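Local structure of glucokinase (6EDI) at residues 376-379 and 383-386; 357-362 and 367-372; 276-281 and 327-332. The protein probably phosphorylates D-glucose with ATP as a glucokinase of the actin-like ATPase clan, and is seen here as a dimer in an open conformation. All blocks are in the same frame, centred on the assembly; numbering follows the deposited sequence.

Contact 1 (376-379 and 383-386)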
# COMPACT_ATOMS: atom_id res chain seq x y z
N HIS A 376 19.20 3.16 -6.63
CA HIS A 376 18.20 2.15 -6.99
C HIS A 376 18.20 1.90 -8.49
O HIS A 376 18.32 2.84 -9.28
CB HIS A 376 16.79 2.62 -6.56
CG HIS A 376 15.78 1.51 -6.54
ND1 HIS A 376 15.21 1.00 -7.69
CD2 HIS A 376 15.24 0.82 -5.51
CE1 HIS A 376 14.36 0.03 -7.36
NE2 HIS A 376 14.37 -0.10 -6.04
N ALA A 377 18.05 0.64 -8.88
CA ALA A 377 18.07 0.25 -10.30
C ALA A 377 17.05 1.01 -11.13
O ALA A 377 17.25 1.23 -12.33
CB ALA A 377 17.85 -1.24 -10.44
N MET A 378 15.94 1.37 -10.51
CA MET A 378 14.84 1.99 -11.24
C MET A 378 14.98 3.51 -11.34
O MET A 378 14.29 4.17 -12.12
CB MET A 378 13.50 1.62 -10.60
CG MET A 378 13.23 0.11 -10.60
SD MET A 378 13.00 -0.52 -12.28
CE MET A 378 11.32 -0.00 -12.60
N GLU A 379 15.88 4.07 -10.53
CA GLU A 379 16.23 5.46 -10.70
C GLU A 379 17.32 5.53 -11.76
O GLU A 379 17.30 6.38 -12.65
CB GLU A 379 16.72 6.09 -9.39
CG GLU A 379 17.16 7.53 -9.52
CD GLU A 379 16.04 8.45 -9.96
OE1 GLU A 379 14.86 8.11 -9.72
OE2 GLU A 379 16.34 9.51 -10.56
N LYS A 383 14.55 6.98 -13.75
CA LYS A 383 14.27 8.20 -12.98
C LYS A 383 12.91 8.20 -12.27
O LYS A 383 12.25 9.25 -12.19
CB LYS A 383 14.37 9.46 -13.86
CG LYS A 383 15.75 10.10 -13.99
CD LYS A 383 16.78 9.15 -14.55
CE LYS A 383 18.20 9.63 -14.25
NZ LYS A 383 19.04 8.58 -13.59
N PHE A 384 12.49 7.04 -11.76
CA PHE A 384 11.21 6.94 -11.07
C PHE A 384 11.23 7.63 -9.71
O PHE A 384 10.27 8.31 -9.33
CB PHE A 384 10.84 5.47 -10.83
CG PHE A 384 10.16 4.80 -12.01
CD1 PHE A 384 8.91 5.22 -12.44
CD2 PHE A 384 10.76 3.72 -12.64
CE1 PHE A 384 8.28 4.59 -13.53
CE2 PHE A 384 10.13 3.09 -13.71
CZ PHE A 384 8.90 3.52 -14.15
N LEU A 385 12.32 7.42 -8.98
CA LEU A 385 12.38 7.84 -7.57
C LEU A 385 12.56 9.36 -7.42
O LEU A 385 12.06 9.96 -6.46
CB LEU A 385 13.48 7.06 -6.83
CG LEU A 385 13.30 5.55 -6.65
CD1 LEU A 385 13.38 4.74 -7.94
CD2 LEU A 385 14.31 5.00 -5.68
N SER A 386 13.24 9.98 -8.38
CA SER A 386 13.49 11.42 -8.32
C SER A 386 12.23 12.25 -8.58
O SER A 386 12.25 13.47 -8.47
CB SER A 386 14.58 11.80 -9.32
OG SER A 386 14.23 11.37 -10.62
O HOH W 1 19.02 10.10 -11.25
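Glu379 turns its carboxylate onto Leu385 and Ser386, in the loop that follows its own helix, and takes hold of them with both oxygens. Glu379 OE1 accepts Ser386 N at 2.8 Å, the donor standing well above the carboxylate plane, and also a weak, strongly bent bond from Leu385 N. Glu379 OE2 is met on its syn side by Ser386 OG at 2.8 Å, close to the carboxylate plane, so one serine grips both oxygens and limits rotation of the group. The chain of Glu379 leaves anti to the backbone N (chi1 178°) and then bends at chi2 (62°), which folds the acid back over the loop. Its carbonyl is equally engaged: Lys383 N and Lys383 NZ, the latter 3.0 Å from Glu379 O, reach that oxygen from opposite faces of its plane. A water accepts from Lys383 NZ and donates to Glu379 OE2, bridging charges too far apart for a salt bridge. Lys383, with positive phi, is the first residue to leave helical geometry after helix 377-382. Phe384 N adds a weak bond to Met378 O. On the apolar side Met378 CE lies 3.5 Å from Phe384 CE2, the two side chains running alongside, and Leu385 CD2 comes 3.5 Å from His376 CB. His376 is the N-cap of the same short helix; its ND1 accepts Met378 N in the ring plane, while NE2 bonds to Glu336 of helix 317-341. Met339 of that helix touches both Met378 and Phe384, whereas Ser237 and Ser239 of the second subunit pack on Met378 and His376.

Contact 2 (357-362 and 367-372)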
# COMPACT_ATOMS: atom_id res chain seq x y z
N SER A 357 17.93 17.05 13.55
CA SER A 357 17.88 18.09 12.53
C SER A 357 19.28 18.54 12.08
O SER A 357 19.50 18.79 10.89
CB SER A 357 17.09 19.29 13.03
OG SER A 357 16.90 20.21 11.98
N PHE A 358 20.21 18.61 13.03
CA PHE A 358 21.61 18.94 12.76
C PHE A 358 22.18 18.18 11.56
O PHE A 358 22.87 18.76 10.72
CB PHE A 358 22.48 18.72 14.02
CG PHE A 358 22.84 17.27 14.26
CD1 PHE A 358 21.99 16.44 14.99
CD2 PHE A 358 24.02 16.74 13.76
CE1 PHE A 358 22.32 15.11 15.21
CE2 PHE A 358 24.35 15.41 13.97
CZ PHE A 358 23.51 14.60 14.70
N TYR A 359 21.88 16.89 11.47
CA TYR A 359 22.39 16.09 10.36
C TYR A 359 21.85 16.61 9.02
O TYR A 359 22.60 16.76 8.05
CB TYR A 359 22.08 14.60 10.55
CG TYR A 359 22.57 13.74 9.39
CD1 TYR A 359 23.90 13.33 9.31
CD2 TYR A 359 21.71 13.36 8.38
CE1 TYR A 359 24.36 12.56 8.25
CE2 TYR A 359 22.16 12.58 7.30
CZ TYR A 359 23.49 12.19 7.25
OH TYR A 359 23.96 11.43 6.18
N PHE A 360 20.56 16.90 8.97
CA PHE A 360 19.94 17.28 7.71
C PHE A 360 20.14 18.75 7.37
O PHE A 360 19.86 19.17 6.24
CB PHE A 360 18.45 16.97 7.73
CG PHE A 360 18.12 15.55 8.10
CD1 PHE A 360 18.10 14.55 7.13
CD2 PHE A 360 17.75 15.23 9.39
CE1 PHE A 360 17.76 13.25 7.47
CE2 PHE A 360 17.42 13.93 9.74
CZ PHE A 360 17.43 12.94 8.78
N GLU A 361 20.61 19.53 8.33
CA GLU A 361 20.88 20.94 8.07
C GLU A 361 22.14 21.16 7.21
O GLU A 361 22.32 22.24 6.64
CB GLU A 361 20.93 21.74 9.37
CG GLU A 361 19.61 21.81 10.14
CD GLU A 361 18.56 22.69 9.47
OE1 GLU A 361 18.96 23.53 8.63
OE2 GLU A 361 17.35 22.55 9.77
N LYS A 362 22.98 20.13 7.10
CA LYS A 362 24.19 20.20 6.28
C LYS A 362 23.90 19.83 4.83
O LYS A 362 23.58 18.68 4.55
CB LYS A 362 25.27 19.25 6.81
CG LYS A 362 25.59 19.37 8.29
CD LYS A 362 26.74 18.44 8.67
CE LYS A 362 27.01 18.44 10.18
NZ LYS A 362 27.02 17.04 10.72
N LYS A 367 22.67 16.07 0.12
CA LYS A 367 23.15 15.71 -1.21
C LYS A 367 23.52 14.24 -1.27
O LYS A 367 23.14 13.53 -2.20
CB LYS A 367 24.36 16.58 -1.57
CG LYS A 367 24.78 16.53 -3.02
CD LYS A 367 25.58 17.78 -3.40
CE LYS A 367 24.71 19.03 -3.32
NZ LYS A 367 25.39 20.24 -3.89
N ARG A 368 24.24 13.78 -0.26
CA ARG A 368 24.66 12.38 -0.19
C ARG A 368 23.50 11.42 0.09
O ARG A 368 23.54 10.25 -0.29
CB ARG A 368 25.77 12.21 0.85
CG ARG A 368 27.02 13.02 0.52
CD ARG A 368 27.50 12.72 -0.89
NE ARG A 368 27.94 11.34 -0.99
CZ ARG A 368 29.16 10.92 -0.66
NH1 ARG A 368 30.07 11.80 -0.24
NH2 ARG A 368 29.48 9.63 -0.76
N LEU A 369 22.46 11.91 0.76
CA LEU A 369 21.25 11.12 0.97
C LEU A 369 20.48 10.95 -0.32
O LEU A 369 20.01 9.85 -0.63
CB LEU A 369 20.35 11.77 2.01
CG LEU A 369 20.84 11.68 3.45
CD1 LEU A 369 19.81 12.28 4.38
CD2 LEU A 369 21.14 10.25 3.81
N GLN A 370 20.35 12.04 -1.08
CA GLN A 370 19.71 12.00 -2.39
C GLN A 370 20.55 11.12 -3.31
O GLN A 370 20.02 10.42 -4.17
CB GLN A 370 19.57 13.43 -2.96
CG GLN A 370 18.58 13.54 -4.09
CD GLN A 370 18.43 14.94 -4.65
OE1 GLN A 370 19.36 15.76 -4.58
NE2 GLN A 370 17.27 15.23 -5.24
N ALA A 371 21.86 11.13 -3.10
CA ALA A 371 22.75 10.26 -3.87
C ALA A 371 22.39 8.80 -3.61
O ALA A 371 22.34 7.98 -4.54
CB ALA A 371 24.21 10.53 -3.51
N ARG A 372 22.16 8.47 -2.35
CA ARG A 372 21.84 7.10 -1.99
C ARG A 372 20.53 6.65 -2.61
O ARG A 372 20.45 5.56 -3.18
CB ARG A 372 21.76 6.97 -0.47
CG ARG A 372 21.32 5.60 -0.02
CD ARG A 372 22.23 4.51 -0.57
NE ARG A 372 21.79 3.19 -0.15
CZ ARG A 372 20.85 2.49 -0.79
NH1 ARG A 372 20.26 3.01 -1.85
NH2 ARG A 372 20.50 1.28 -0.37
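Phe360, in the short, weakly bonded helix 357-361, and Leu369, in helix 363-373, make the closest backbone approach, with CA atoms 9.2 Å apart. At that separation the backbones do not touch, and contact is made by side chains alone, those of Tyr359, Phe360 and Leu369. Leu369 points its chain at the other helix and sets one methyl, CD1, against two neighbouring aromatic rings. Leu369 CD1 sits 3.8 Å from Tyr359 CE2, at the edge of the tyrosine ring and in its plane. Leu369 CD1 is also 3.8 Å from Phe360 CE1, and the phenylalanine and leucine side chains cross at about a right angle. The second methyl, Leu369 CD2, lies 3.9 Å from Tyr359 OH. Tyr359 swings its ring away from its own backbone N (chi1 178°), while Phe360 takes the other course, CG anti to the carbonyl carbon (chi1 -54°); although adjacent in sequence, both rings thereby arrive at the same leucine. Tyr359 CD2 also stands 3.9 Å above the centre of the Phe360 ring. The polar end of Tyr359 is held by Asp324 of helix 317-341, and Tyr327 of that helix meets both rings and Leu369. Trp182 of strand 178-182 also touches Leu369. The arrangement is a buried apolar contact between two helices consecutive in the chain, with Lys362 as the N-cap of the second, sharing an aromatic-aliphatic cluster with the long helix 317-341 beside the mixed sheet that includes 178-182 and 389-393.

Contact 3 (276-281 and 327-332)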
# COMPACT_ATOMS: atom_id res chain seq x y z
N GLU A 276 14.40 -1.92 9.20
CA GLU A 276 14.28 -1.28 10.51
C GLU A 276 15.55 -1.43 11.33
O GLU A 276 15.97 -0.51 12.04
CB GLU A 276 13.09 -1.88 11.27
CG GLU A 276 13.11 -1.66 12.78
CD GLU A 276 11.86 -2.21 13.45
OE1 GLU A 276 11.91 -3.35 13.95
OE2 GLU A 276 10.84 -1.50 13.47
N ALA A 277 16.17 -2.61 11.23
CA ALA A 277 17.34 -2.92 12.04
C ALA A 277 18.56 -2.06 11.68
O ALA A 277 19.47 -1.92 12.47
CB ALA A 277 17.67 -4.40 11.95
N ALA A 278 18.56 -1.48 10.48
CA ALA A 278 19.65 -0.60 10.05
C ALA A 278 19.30 0.87 10.16
O ALA A 278 20.09 1.72 9.73
CB ALA A 278 20.05 -0.93 8.60
N SER A 279 18.14 1.20 10.73
CA SER A 279 17.68 2.58 10.72
C SER A 279 17.05 3.03 12.05
O SER A 279 16.59 4.17 12.16
CB SER A 279 16.70 2.78 9.54
OG SER A 279 15.74 1.74 9.50
N ASN A 280 17.05 2.15 13.05
CA ASN A 280 16.54 2.47 14.39
C ASN A 280 17.64 2.72 15.44
O ASN A 280 18.82 2.75 15.12
CB ASN A 280 15.61 1.35 14.87
CG ASN A 280 16.35 0.03 15.07
OD1 ASN A 280 17.52 -0.09 14.73
ND2 ASN A 280 15.65 -0.96 15.61
N GLY A 281 17.24 2.88 16.71
CA GLY A 281 18.21 3.07 17.79
C GLY A 281 19.20 1.92 17.91
O GLY A 281 20.41 2.13 17.97
N TYR A 327 21.13 7.08 8.37
CA TYR A 327 20.26 7.75 7.43
C TYR A 327 20.46 7.34 5.97
O TYR A 327 19.53 7.43 5.16
CB TYR A 327 20.36 9.26 7.63
CG TYR A 327 19.74 9.67 8.93
CD1 TYR A 327 18.46 9.23 9.27
CD2 TYR A 327 20.43 10.45 9.84
CE1 TYR A 327 17.88 9.59 10.47
CE2 TYR A 327 19.86 10.81 11.05
CZ TYR A 327 18.58 10.37 11.35
OH TYR A 327 18.01 10.73 12.54
N LYS A 328 21.66 6.89 5.63
CA LYS A 328 21.86 6.38 4.28
C LYS A 328 20.96 5.17 4.07
O LYS A 328 20.35 5.01 3.01
CB LYS A 328 23.33 6.02 4.05
CG LYS A 328 24.21 7.22 3.68
CD LYS A 328 25.53 6.78 3.04
CE LYS A 328 26.46 7.96 2.77
NZ LYS A 328 25.74 9.12 2.17
N ASN A 329 20.86 4.33 5.10
CA ASN A 329 19.99 3.15 5.05
C ASN A 329 18.50 3.42 5.27
O ASN A 329 17.65 2.74 4.68
CB ASN A 329 20.51 2.09 6.01
CG ASN A 329 21.68 1.33 5.41
OD1 ASN A 329 21.67 1.03 4.22
ND2 ASN A 329 22.69 1.05 6.22
N LEU A 330 18.18 4.41 6.11
CA LEU A 330 16.79 4.87 6.17
C LEU A 330 16.34 5.28 4.76
O LEU A 330 15.27 4.89 4.30
CB LEU A 330 16.64 6.04 7.14
CG LEU A 330 15.23 6.63 7.12
CD1 LEU A 330 14.26 5.65 7.76
CD2 LEU A 330 15.18 7.99 7.83
N ILE A 331 17.18 6.05 4.08
CA ILE A 331 16.87 6.48 2.72
C ILE A 331 16.84 5.27 1.76
O ILE A 331 16.00 5.22 0.84
CB ILE A 331 17.85 7.59 2.24
CG1 ILE A 331 17.58 8.89 3.01
CG2 ILE A 331 17.70 7.84 0.75
CD1 ILE A 331 16.20 9.46 2.75
N GLY A 332 17.72 4.30 1.99
CA GLY A 332 17.70 3.06 1.21
C GLY A 332 16.35 2.35 1.28
O GLY A 332 15.84 1.85 0.27
O HOH W 2 22.80 1.48 9.01
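Ser279 and Asn329, with Ala278 and Leu330 beside them, carry this close approach between the turn 276-281 and helix 327-332. Ser279 meets the helix through its CB, which lies 4.0 Å from both CA and CB of Leu330. The CA atoms of Ser279 and Leu330 are 5.2 Å apart, a spacing that brings the turn almost onto the helix surface and leaves room for little more than the first side-chain carbons. With chi1 at 47°, OG of Ser279 sits between its backbone N and carbonyl carbon, where it bonds back to Trp275 O; the hydroxyl is thus used to tie up its own turn, and the carbon beneath it does the packing. Leu330 adds a branch end to the same contact, its CD1 coming 4.2 Å from Ser279 CB. Asn329 faces the turn one residue earlier in the helix. Asn329 CB rests 4.0 Å from Ala278 CB and 3.8 Å from Ala278 O, so the base of the amide side chain lies against the alanine methyl and carbonyl together. A water joins the same two residues by polar bonds: it donates to Ala278 O and accepts from Asn329 ND2, each at 2.8 Å, giving both polar atoms a partner where direct contact is purely van der Waals. Just beyond, Asn280 acts as the N-cap of helix 281-292, its OD1 accepting from Gly283 N. Tyr250 of helix 245-259 packs on both Ala278 and Asn329, and Met240 touches the same pair. The contact thus has helix 245-259 against the Ala278 and Asn329 side chains, while Leu330 leans on Val208 and Pro210 at strand 205-210, of the mixed sheet that also holds 345-348.

How the contacts relate
The three contacts run in series along the chain: contact 3 closes before contact 2 opens, and contact 2 before contact 1. All lie on the same side of the chain's centre and meet helix 317-341, which supplies one segment of contact 3 and packs beside contacts 1 and 2. The centre of contact 3 is about 13 Å from that of contact 2, and the two touch where Arg372 CG packs 3.2 Å from Lys328 O. Contact 1 is about 18 Å from contact 2 and 19 Å from contact 3, centre to centre. Helices 363-373 and 377-382 follow each other, carrying the chain from buried packing in contact 2 to contact 1, where the second subunit of the dimer is met.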